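Local coordinates for protein yahD a copper inducible hydrolase (Lactococcus lactis subsp. lactis, PDB 3OG9), which is probably a hydrolase of the alpha/beta-hydrolase fold, induced by copper, and binds D-malate in its pocket, at residues F61-L66 and E72-E77; E77-E82 and A113-N118; M161-K166 and L189-T194. All coordinates share one frame; numbering follows the deposited sequence.

How the interactions relate
Along the chain the three contacts come in series, interactions 1 and 2 meeting at Glu77. Interaction 1 joins the loop after strand 45-48 to the lead-in and first residues of helix 76-97, and interaction 2 starts at the first turns of that helix, packing it on helix 111-121. These two touch directly, their centres about 11 Å apart: Phe61 rests on Leu79 and Val115, and Lys62 N lies 3.0 Å from Ser78 OG. Interaction 3, formed by two loops after strands 151-156 and 181-186, has its centre about 19 Å from each of the others. All three reach D-malate, so distant parts of one alpha/beta-hydrolase domain converge on a single pocket.

Interaction 1 of 3, residues F61-L66 and E72-E77; sequences FKLRGL and ENFDLE. With MLT (D-malate), chain C.
Asn73 OD1 accepts two backbone N-H groups of 61-66, Leu66 N at 2.7 Å with a nearly straight bond (173° at the hydrogen) and Arg64 N at 2.8 Å. The two donors come from opposite faces of the amide plane, well above and below it. With CG anti to its own N (chi1 -156°), Asn73 brings OD1 between these N-H groups, which flank Gly65 in sequence; its uncharged amide suits the buried place, supplying an acceptor for both without burying a net charge. Arg64 N is also weakly bonded to Asn73 O, dividing its N-H between the two oxygens.

Beside it the backbones form a single beta bridge, Leu63 with Phe74, where Asp75 N donates to Lys62 O over 3.1 Å. Arg64 lays its guanidinium over the backbone at Asp75, whose CA sits beneath the centre of one face. NH1 is 3.8 Å from Asp75 OD1, a long salt bridge of charge alone, and one water links these two atoms by shorter bonds. OD1 also caps helix 76-97 through Ser78 N, as expected of an N-cap aspartate. Another water joins Asp75 OD2 to Leu63 O.

Leu63 CD2 meets the edge of Phe74, whose CE1 is 3.4 Å from malate O3. The edge of Phe61 faces the ring of Phe74 at 86° between planes, an offset edge-to-face pair that forms apolar walls of the D-malate pocket.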
loop_
_atom_site.group_PDB
_atom_site.type_symbol
_atom_site.label_atom_id
_atom_site.label_comp_id
_atom_site.label_asym_id
_atom_site.label_seq_id
_atom_site.Cartn_x
_atom_site.Cartn_y
_atom_site.Cartn_z
ATOM N N PHE A 61 11.138 0.089 -4.901
ATOM C CA PHE A 61 11.807 -0.871 -5.810
ATOM C C PHE A 61 12.220 -0.130 -7.070
ATOM O O PHE A 61 11.756 0.979 -7.324
ATOM C CB PHE A 61 10.901 -2.107 -6.121
ATOM C CG PHE A 61 9.693 -1.769 -6.930
ATOM C CD1 PHE A 61 9.764 -1.725 -8.327
ATOM C CD2 PHE A 61 8.509 -1.412 -6.306
ATOM C CE1 PHE A 61 8.663 -1.363 -9.097
ATOM C CE2 PHE A 61 7.380 -1.040 -7.083
ATOM C CZ PHE A 61 7.461 -1.034 -8.491
ATOM N N LYS A 62 13.146 -0.713 -7.818
ATOM C CA LYS A 62 13.765 -0.014 -8.954
ATOM C C LYS A 62 12.878 -0.015 -10.191
ATOM O O LYS A 62 12.057 -0.925 -10.379
ATOM C CB LYS A 62 15.090 -0.691 -9.297
ATOM C CG LYS A 62 16.171 -0.435 -8.268
ATOM C CD LYS A 62 17.342 -1.409 -8.454
ATOM C CE LYS A 62 18.422 -0.833 -9.346
ATOM N NZ LYS A 62 18.068 -0.788 -10.787
ATOM N N LEU A 63 13.065 1.007 -11.030
ATOM C CA LEU A 63 12.498 1.089 -12.360
ATOM C C LEU A 63 13.570 0.650 -13.341
ATOM O O LEU A 63 14.744 0.504 -12.949
ATOM C CB LEU A 63 12.093 2.534 -12.697
ATOM C CG LEU A 63 10.916 3.049 -11.831
ATOM C CD1 LEU A 63 10.592 4.497 -12.153
ATOM C CD2 LEU A 63 9.657 2.147 -11.966
ATOM N N ARG A 64 13.178 0.493 -14.605
ATOM C CA ARG A 64 14.093 -0.013 -15.646
ATOM C C ARG A 64 14.921 1.001 -16.501
ATOM O O ARG A 64 15.642 0.581 -17.389
ATOM C CB ARG A 64 13.439 -1.151 -16.480
ATOM C CG ARG A 64 13.110 -2.423 -15.683
ATOM C CD ARG A 64 12.959 -3.601 -16.668
ATOM N NE ARG A 64 12.266 -4.762 -16.080
ATOM C CZ ARG A 64 12.858 -5.701 -15.356
ATOM N NH1 ARG A 64 14.163 -5.618 -15.088
ATOM N NH2 ARG A 64 12.128 -6.733 -14.885
ATOM N N GLY A 65 14.887 2.326 -16.324
ATOM C CA GLY A 65 14.166 3.362 -17.051
ATOM C C GLY A 65 13.724 3.312 -18.492
ATOM O O GLY A 65 14.397 3.765 -19.479
ATOM N N LEU A 66 12.508 2.814 -18.557
ATOM C CA LEU A 66 11.669 2.756 -19.698
ATOM C C LEU A 66 10.436 3.551 -19.219
ATOM O O LEU A 66 9.327 3.022 -19.149
ATOM C CB LEU A 66 11.341 1.278 -19.980
ATOM C CG LEU A 66 12.570 0.416 -20.303
ATOM C CD1 LEU A 66 12.143 -1.014 -20.605
ATOM C CD2 LEU A 66 13.290 1.045 -21.503
ATOM N N GLU A 72 6.408 -2.849 -18.027
ATOM C CA GLU A 72 7.762 -3.089 -18.527
ATOM C C GLU A 72 8.829 -2.264 -17.797
ATOM O O GLU A 72 10.005 -2.628 -17.834
ATOM C CB GLU A 72 7.884 -2.838 -20.055
ATOM C CG GLU A 72 7.034 -3.803 -20.924
ATOM C CD GLU A 72 5.554 -3.379 -21.036
ATOM O OE1 GLU A 72 5.184 -2.303 -20.497
ATOM O OE2 GLU A 72 4.751 -4.125 -21.672
ATOM N N ASN A 73 8.436 -1.169 -17.157
ATOM C CA ASN A 73 9.404 -0.372 -16.391
ATOM C C ASN A 73 9.648 -0.849 -14.959
ATOM O O ASN A 73 10.507 -0.310 -14.279
ATOM C CB ASN A 73 8.994 1.117 -16.362
ATOM C CG ASN A 73 10.184 2.044 -16.125
ATOM O OD1 ASN A 73 11.332 1.673 -16.359
ATOM N ND2 ASN A 73 9.912 3.248 -15.656
ATOM N N PHE A 74 8.904 -1.856 -14.494
ATOM C CA PHE A 74 9.044 -2.294 -13.094
ATOM C C PHE A 74 10.072 -3.416 -13.037
ATOM O O PHE A 74 9.906 -4.463 -13.691
ATOM C CB PHE A 74 7.693 -2.736 -12.522
ATOM C CG PHE A 74 6.592 -1.702 -12.655
ATOM C CD1 PHE A 74 6.859 -0.344 -12.488
ATOM C CD2 PHE A 74 5.260 -2.104 -12.842
ATOM C CE1 PHE A 74 5.821 0.613 -12.592
ATOM C CE2 PHE A 74 4.223 -1.161 -12.948
ATOM C CZ PHE A 74 4.497 0.201 -12.829
ATOM N N ASP A 75 11.139 -3.196 -12.278
ATOM C CA ASP A 75 12.165 -4.234 -12.070
ATOM C C ASP A 75 11.673 -5.306 -11.066
ATOM O O ASP A 75 11.693 -5.127 -9.830
ATOM C CB ASP A 75 13.484 -3.584 -11.668
ATOM C CG ASP A 75 14.606 -4.584 -11.447
ATOM O OD1 ASP A 75 14.319 -5.792 -11.314
ATOM O OD2 ASP A 75 15.778 -4.138 -11.379
ATOM N N LEU A 76 11.203 -6.418 -11.615
ATOM C CA LEU A 76 10.585 -7.461 -10.818
ATOM C C LEU A 76 11.559 -8.186 -9.902
ATOM O O LEU A 76 11.159 -8.643 -8.823
ATOM C CB LEU A 76 9.816 -8.443 -11.710
ATOM C CG LEU A 76 8.731 -7.792 -12.584
ATOM C CD1 LEU A 76 8.012 -8.847 -13.405
ATOM C CD2 LEU A 76 7.739 -6.925 -11.783
ATOM N N GLU A 77 12.829 -8.282 -10.293
ATOM C CA GLU A 77 13.825 -8.817 -9.357
ATOM C C GLU A 77 13.973 -7.914 -8.129
ATOM O O GLU A 77 14.006 -8.403 -6.989
ATOM C CB GLU A 77 15.167 -9.066 -10.042
ATOM C CG GLU A 77 15.160 -10.371 -10.875
ATOM C CD GLU A 77 16.547 -10.785 -11.401
ATOM O OE1 GLU A 77 17.575 -10.196 -10.996
ATOM O OE2 GLU A 77 16.593 -11.714 -12.234
HETATM C C1 MLT C . 5.332 2.474 -9.181
HETATM O O1 MLT C . 6.575 2.537 -9.385
HETATM O O2 MLT C . 4.883 1.868 -8.178
HETATM C C2 MLT C . 4.368 3.106 -10.159
HETATM O O3 MLT C . 5.039 3.666 -11.274
HETATM C C3 MLT C . 3.480 4.151 -9.481
HETATM C C4 MLT C . 4.237 5.369 -9.008
HETATM O O4 MLT C . 3.656 6.472 -9.095
HETATM O O5 MLT C . 5.397 5.338 -8.518
HETATM O O HOH W 1 16.454 -2.163 -13.164
HETATM O O HOH W 2 15.545 -7.215 -13.193
#

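Interaction 2 of 3, residues E77-E82 and A113-N118; sequences ESLDEE and ANVALN. With MLT (D-malate), chain C.
Leu79 and Asn118 each place CG anti to the backbone N (chi1 174° and -173°), which sends the two side chains at each other from opposite directions across the gap between their helices. In Leu79 the second torsion then turns the fork so that CD2 faces Asn118 and CD1 faces Val115.

Leu79 CD2 rests against the amide of Asn118, about equally near OD1 and ND2, each 3.8 Å from the methyl. This is van der Waals packing of a methyl on a polar group, and the polar end is served from outside the pair, since ND2 is hydrogen-bonded to Glu139. The amide can therefore lie buried beside a leucine with its donor satisfied. One turn earlier, Val115 slides past Leu79 in the opposite direction; its CG2 lies 4.2 Å from Leu79 CD1 in one of two modelled conformers, so this contact is less certain. A forked leucine may suit the place by reaching residues one turn apart on the facing helix. The closest CA atoms, those of Leu79 and Val115, are 7.9 Å apart, and just 118 Å² is buried between the segments: a light contact, completed by other side chains.

Asn114, the residue before Val115, serves the ligand. Its ND2 gives malate O2 a nearly straight hydrogen bond of 2.8 Å (165° at the hydrogen). Its OD1 accepts from Met136 N, a second bond that fixes which way round the amide sits and so presents the NH2 group to the ligand.

Phe61, from the loop before helix 76-97, adds its ring to this packing, while Val115 also meets Thr83 and Leu86 farther along that helix. Leu117 turns to Ile130 and Ala132, so helix 111-121 packs one side on strand 129-133 and another on helix 76-97.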
loop_
_atom_site.group_PDB
_atom_site.type_symbol
_atom_site.label_atom_id
_atom_site.label_comp_id
_atom_site.label_asym_id
_atom_site.label_seq_id
_atom_site.Cartn_x
_atom_site.Cartn_y
_atom_site.Cartn_z
ATOM N N GLU A 77 12.829 -8.282 -10.293
ATOM C CA GLU A 77 13.825 -8.817 -9.357
ATOM C C GLU A 77 13.973 -7.914 -8.129
ATOM O O GLU A 77 14.006 -8.403 -6.989
ATOM C CB GLU A 77 15.167 -9.066 -10.042
ATOM C CG GLU A 77 15.160 -10.371 -10.875
ATOM C CD GLU A 77 16.547 -10.785 -11.401
ATOM O OE1 GLU A 77 17.575 -10.196 -10.996
ATOM O OE2 GLU A 77 16.593 -11.714 -12.234
ATOM N N SER A 78 14.043 -6.606 -8.367
ATOM C CA SER A 78 14.106 -5.629 -7.283
ATOM C C SER A 78 12.844 -5.702 -6.453
ATOM O O SER A 78 12.933 -5.713 -5.230
ATOM C CB SER A 78 14.308 -4.209 -7.811
ATOM O OG SER A 78 14.315 -3.239 -6.772
ATOM N N LEU A 79 11.688 -5.735 -7.115
ATOM C CA LEU A 79 10.406 -5.822 -6.414
ATOM C C LEU A 79 10.433 -7.011 -5.488
ATOM O O LEU A 79 10.050 -6.924 -4.329
ATOM C CB LEU A 79 9.215 -5.897 -7.402
ATOM C CG LEU A 79 7.819 -6.136 -6.806
ATOM C CD1 LEU A 79 7.413 -4.981 -5.889
ATOM C CD2 LEU A 79 6.763 -6.437 -7.886
ATOM N N ASP A 80 10.912 -8.142 -5.993
ATOM C CA ASP A 80 10.924 -9.366 -5.175
ATOM C C ASP A 80 11.890 -9.226 -3.989
ATOM O O ASP A 80 11.519 -9.538 -2.852
ATOM C CB ASP A 80 11.268 -10.585 -6.055
ATOM C CG ASP A 80 11.212 -11.897 -5.276
ATOM O OD1 ASP A 80 10.231 -12.124 -4.513
ATOM O OD2 ASP A 80 12.183 -12.667 -5.414
ATOM N N GLU A 81 13.091 -8.695 -4.236
ATOM C CA GLU A 81 14.088 -8.538 -3.169
ATOM C C GLU A 81 13.601 -7.564 -2.077
ATOM O O GLU A 81 13.736 -7.833 -0.872
ATOM C CB GLU A 81 15.438 -8.084 -3.727
ATOM C CG GLU A 81 16.122 -9.156 -4.573
ATOM C CD GLU A 81 17.079 -8.569 -5.627
ATOM O OE1 GLU A 81 17.511 -7.402 -5.483
ATOM O OE2 GLU A 81 17.396 -9.284 -6.607
ATOM N N GLU A 82 13.018 -6.441 -2.499
ATOM C CA GLU A 82 12.647 -5.381 -1.538
ATOM C C GLU A 82 11.410 -5.779 -0.759
ATOM O O GLU A 82 11.278 -5.435 0.429
ATOM C CB GLU A 82 12.425 -4.039 -2.227
ATOM C CG GLU A 82 13.706 -3.450 -2.832
ATOM C CD GLU A 82 14.782 -3.213 -1.780
ATOM O OE1 GLU A 82 14.508 -2.618 -0.708
ATOM O OE2 GLU A 82 15.918 -3.660 -2.016
ATOM N N ALA A 113 1.439 1.924 -2.125
ATOM C CA ALA A 113 0.183 1.181 -2.269
ATOM C C ALA A 113 0.410 -0.071 -3.143
ATOM O O ALA A 113 -0.094 -1.161 -2.851
ATOM C CB ALA A 113 -0.879 2.091 -2.891
ATOM N N ASN A 114 1.197 0.097 -4.202
ATOM C CA ASN A 114 1.517 -0.974 -5.148
ATOM C C ASN A 114 2.268 -2.108 -4.502
ATOM O O ASN A 114 1.989 -3.294 -4.773
ATOM C CB ASN A 114 2.335 -0.376 -6.325
ATOM C CG ASN A 114 1.509 0.576 -7.145
ATOM O OD1 ASN A 114 0.289 0.537 -7.043
ATOM N ND2 ASN A 114 2.149 1.424 -7.975
ATOM N N VAL A 115 3.195 -1.734 -3.627
ATOM C CA VAL A 115 4.044 -2.668 -2.912
ATOM C C VAL A 115 3.238 -3.448 -1.874
ATOM O O VAL A 115 3.396 -4.680 -1.750
ATOM C CB VAL A 115 5.271 -1.901 -2.346
ATOM C CG1 VAL A 115 5.894 -2.561 -1.114
ATOM C CG2 VAL A 115 6.299 -1.745 -3.465
ATOM N N ALA A 116 2.362 -2.736 -1.160
ATOM C CA ALA A 116 1.433 -3.360 -0.166
ATOM C C ALA A 116 0.513 -4.395 -0.840
ATOM O O ALA A 116 0.311 -5.531 -0.347
ATOM C CB ALA A 116 0.597 -2.289 0.533
ATOM N N LEU A 117 -0.046 -3.973 -1.964
ATOM C CA LEU A 117 -0.955 -4.800 -2.743
ATOM C C LEU A 117 -0.258 -6.024 -3.313
ATOM O O LEU A 117 -0.797 -7.133 -3.307
ATOM C CB LEU A 117 -1.545 -3.974 -3.864
ATOM C CG LEU A 117 -2.615 -2.991 -3.437
ATOM C CD1 LEU A 117 -2.877 -2.050 -4.627
ATOM C CD2 LEU A 117 -3.889 -3.724 -2.987
ATOM N N ASN A 118 0.971 -5.828 -3.771
ATOM C CA ASN A 118 1.752 -6.958 -4.261
ATOM C C ASN A 118 2.133 -7.968 -3.158
ATOM O O ASN A 118 1.983 -9.176 -3.354
ATOM C CB ASN A 118 2.984 -6.446 -5.017
ATOM C CG ASN A 118 3.753 -7.572 -5.704
ATOM O OD1 ASN A 118 4.684 -8.130 -5.132
ATOM N ND2 ASN A 118 3.354 -7.906 -6.930
HETATM C C1 MLT C . 5.332 2.474 -9.181
HETATM O O1 MLT C . 6.575 2.537 -9.385
HETATM O O2 MLT C . 4.883 1.868 -8.178
HETATM C C2 MLT C . 4.368 3.106 -10.159
HETATM O O3 MLT C . 5.039 3.666 -11.274
HETATM C C3 MLT C . 3.480 4.151 -9.481
HETATM C C4 MLT C . 4.237 5.369 -9.008
HETATM O O4 MLT C . 3.656 6.472 -9.095
HETATM O O5 MLT C . 5.397 5.338 -8.518
#

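Interaction 3 of 3, residues M161-K166 and L189-T194; sequences MIVPQK and LGHQLT. Unlike the reference sequence in segment 189-194: Thr194 (reference Met). With MLT (D-malate), chain C.
Apolar contact comes first: Ile162 lies over one face of the His191 imidazole, its CD1 3.8 Å from the ring centroid and 24° off the normal, a CH-pi contact. The methyl sits towards the rim, closest to CD2 and CG of the ring, with 3.6 Å to CD2. An extended Ile162 side chain carries CD1 across the ring, while CB and CG2 follow the ND1 and CE1 side; CG2 is 3.9 Å from CE1. A branched residue is apt here, since one side chain can cover much of the imidazole. Val163 meets the ring differently, with CG2 near its plane at the edge, 4.2 Å from CE1. Together they flank the histidine on a face and at an edge, which would restrict its tilting.

Polar bonds then set the rotation of the ring. The first torsion of His191 (chi1 -154°) swings the imidazole out toward Ser110 and the ligand, and the second turns ND1 to Asp160. ND1 is hydrogen-bonded to Asp160 OD2, and NE2 to Ser110 OG. NE2 also makes a weak bond to malate O4, 3.1 Å long and bent to 130° at the hydrogen. Asp160 is itself held by the loop that carries the isoleucine, for Ile162 N donates to its OD1.

Backbone shape contributes as well. Leu189 to Gln192 form a type II' beta turn, closed by Gln192 N to Leu189 O at 3.2 Å; Gly190, with its positive phi, suits the second position. The histidine on this loop after the last strand, with Asp160 and Ser110, is consistent with the Ser-His-Asp triad of alpha/beta hydrolases, Ser110 probably being the nucleophile.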
loop_
_atom_site.group_PDB
_atom_site.type_symbol
_atom_site.label_atom_id
_atom_site.label_comp_id
_atom_site.label_asym_id
_atom_site.label_seq_id
_atom_site.Cartn_x
_atom_site.Cartn_y
_atom_site.Cartn_z
ATOM N N MET A 161 -2.923 9.445 -15.705
ATOM C CA MET A 161 -2.065 9.027 -16.813
ATOM C C MET A 161 -1.215 7.816 -16.400
ATOM O O MET A 161 -0.794 7.019 -17.245
ATOM N N ILE A 162 -0.979 7.668 -15.103
ATOM C CA ILE A 162 -0.046 6.670 -14.606
ATOM C C ILE A 162 -0.660 5.279 -14.503
ATOM O O ILE A 162 0.040 4.273 -14.694
ATOM C CB ILE A 162 0.633 7.151 -13.276
ATOM C CG1 ILE A 162 1.401 8.441 -13.583
ATOM C CG2 ILE A 162 1.556 6.059 -12.683
ATOM C CD1 ILE A 162 1.863 9.214 -12.416
ATOM N N VAL A 163 -1.960 5.212 -14.209
ATOM C CA VAL A 163 -2.617 3.933 -14.053
ATOM C C VAL A 163 -3.617 3.750 -15.204
ATOM O O VAL A 163 -4.670 4.378 -15.206
ATOM C CB VAL A 163 -3.341 3.805 -12.676
ATOM C CG1 VAL A 163 -4.127 2.476 -12.564
ATOM C CG2 VAL A 163 -2.345 3.979 -11.516
ATOM N N PRO A 164 -3.286 2.885 -16.171
ATOM C CA PRO A 164 -4.206 2.515 -17.236
ATOM C C PRO A 164 -5.465 1.846 -16.685
ATOM O O PRO A 164 -5.388 1.059 -15.722
ATOM C CB PRO A 164 -3.414 1.473 -18.039
ATOM C CG PRO A 164 -1.980 1.772 -17.748
ATOM C CD PRO A 164 -1.984 2.196 -16.304
ATOM N N GLN A 165 -6.596 2.099 -17.343
ATOM C CA GLN A 165 -7.843 1.446 -16.985
ATOM C C GLN A 165 -7.717 -0.076 -16.962
ATOM O O GLN A 165 -8.164 -0.726 -16.010
ATOM C CB GLN A 165 -8.970 1.867 -17.950
ATOM C CG GLN A 165 -10.272 1.140 -17.718
ATOM C CD GLN A 165 -11.416 1.654 -18.597
ATOM O OE1 GLN A 165 -11.819 2.824 -18.513
ATOM N NE2 GLN A 165 -11.969 0.762 -19.425
ATOM N N LYS A 166 -7.111 -0.645 -18.005
ATOM C CA LYS A 166 -6.988 -2.106 -18.093
ATOM C C LYS A 166 -6.184 -2.605 -16.920
ATOM O O LYS A 166 -6.496 -3.650 -16.338
ATOM C CB LYS A 166 -6.331 -2.554 -19.412
ATOM C CG LYS A 166 -6.078 -4.106 -19.492
ATOM C CD LYS A 166 -6.136 -4.652 -20.922
ATOM C CE LYS A 166 -4.854 -4.400 -21.694
ATOM N NZ LYS A 166 -5.052 -4.683 -23.164
ATOM N N LEU A 189 -8.804 13.877 -9.784
ATOM C CA LEU A 189 -7.564 14.624 -9.956
ATOM C C LEU A 189 -6.380 13.805 -10.471
ATOM O O LEU A 189 -5.265 14.036 -10.067
ATOM C CB LEU A 189 -7.241 15.452 -8.708
ATOM C CG LEU A 189 -8.041 16.739 -8.999
ATOM C CD1 LEU A 189 -9.162 17.010 -8.040
ATOM C CD2 LEU A 189 -7.230 17.986 -9.395
ATOM N N GLY A 190 -6.631 12.882 -11.402
ATOM C CA GLY A 190 -5.542 12.045 -11.890
ATOM C C GLY A 190 -4.825 11.307 -10.761
ATOM O O GLY A 190 -5.471 10.860 -9.843
ATOM N N HIS A 191 -3.500 11.222 -10.822
ATOM C CA HIS A 191 -2.713 10.457 -9.830
ATOM C C HIS A 191 -2.652 11.114 -8.454
ATOM O O HIS A 191 -2.192 10.487 -7.460
ATOM C CB HIS A 191 -1.276 10.231 -10.346
ATOM C CG HIS A 191 -0.597 9.013 -9.785
ATOM N ND1 HIS A 191 -1.082 7.739 -9.964
ATOM C CD2 HIS A 191 0.566 8.878 -9.100
ATOM C CE1 HIS A 191 -0.275 6.873 -9.377
ATOM N NE2 HIS A 191 0.735 7.540 -8.843
ATOM N N GLN A 192 -3.093 12.375 -8.377
ATOM C CA GLN A 192 -3.000 13.128 -7.116
ATOM C C GLN A 192 -3.919 12.594 -6.011
ATOM O O GLN A 192 -5.116 12.392 -6.237
ATOM C CB GLN A 192 -3.378 14.577 -7.386
ATOM C CG GLN A 192 -3.272 15.525 -6.203
ATOM C CD GLN A 192 -3.303 16.975 -6.673
ATOM O OE1 GLN A 192 -4.374 17.569 -6.812
ATOM N NE2 GLN A 192 -2.125 17.529 -6.971
ATOM N N LEU A 193 -3.378 12.425 -4.807
ATOM C CA LEU A 193 -4.189 12.080 -3.641
ATOM C C LEU A 193 -5.146 13.235 -3.244
ATOM O O LEU A 193 -4.713 14.376 -3.035
ATOM C CB LEU A 193 -3.281 11.707 -2.474
ATOM C CG LEU A 193 -3.997 11.204 -1.208
ATOM C CD1 LEU A 193 -4.519 9.815 -1.513
ATOM C CD2 LEU A 193 -3.043 11.187 -0.001
ATOM N N THR A 194 -6.444 12.953 -3.134
ATOM C CA THR A 194 -7.411 14.011 -2.853
ATOM C C THR A 194 -7.973 13.916 -1.446
ATOM O O THR A 194 -8.036 12.808 -0.826
ATOM C CB THR A 194 -8.628 13.948 -3.807
ATOM O OG1 THR A 194 -9.387 12.793 -3.456
ATOM C CG2 THR A 194 -8.197 13.864 -5.271
HETATM C C1 MLT C . 5.332 2.474 -9.181
HETATM O O1 MLT C . 6.575 2.537 -9.385
HETATM O O2 MLT C . 4.883 1.868 -8.178
HETATM C C2 MLT C . 4.368 3.106 -10.159
HETATM O O3 MLT C . 5.039 3.666 -11.274
HETATM C C3 MLT C . 3.480 4.151 -9.481
HETATM C C4 MLT C . 4.237 5.369 -9.008
HETATM O O4 MLT C . 3.656 6.472 -9.095
HETATM O O5 MLT C . 5.397 5.338 -8.518
#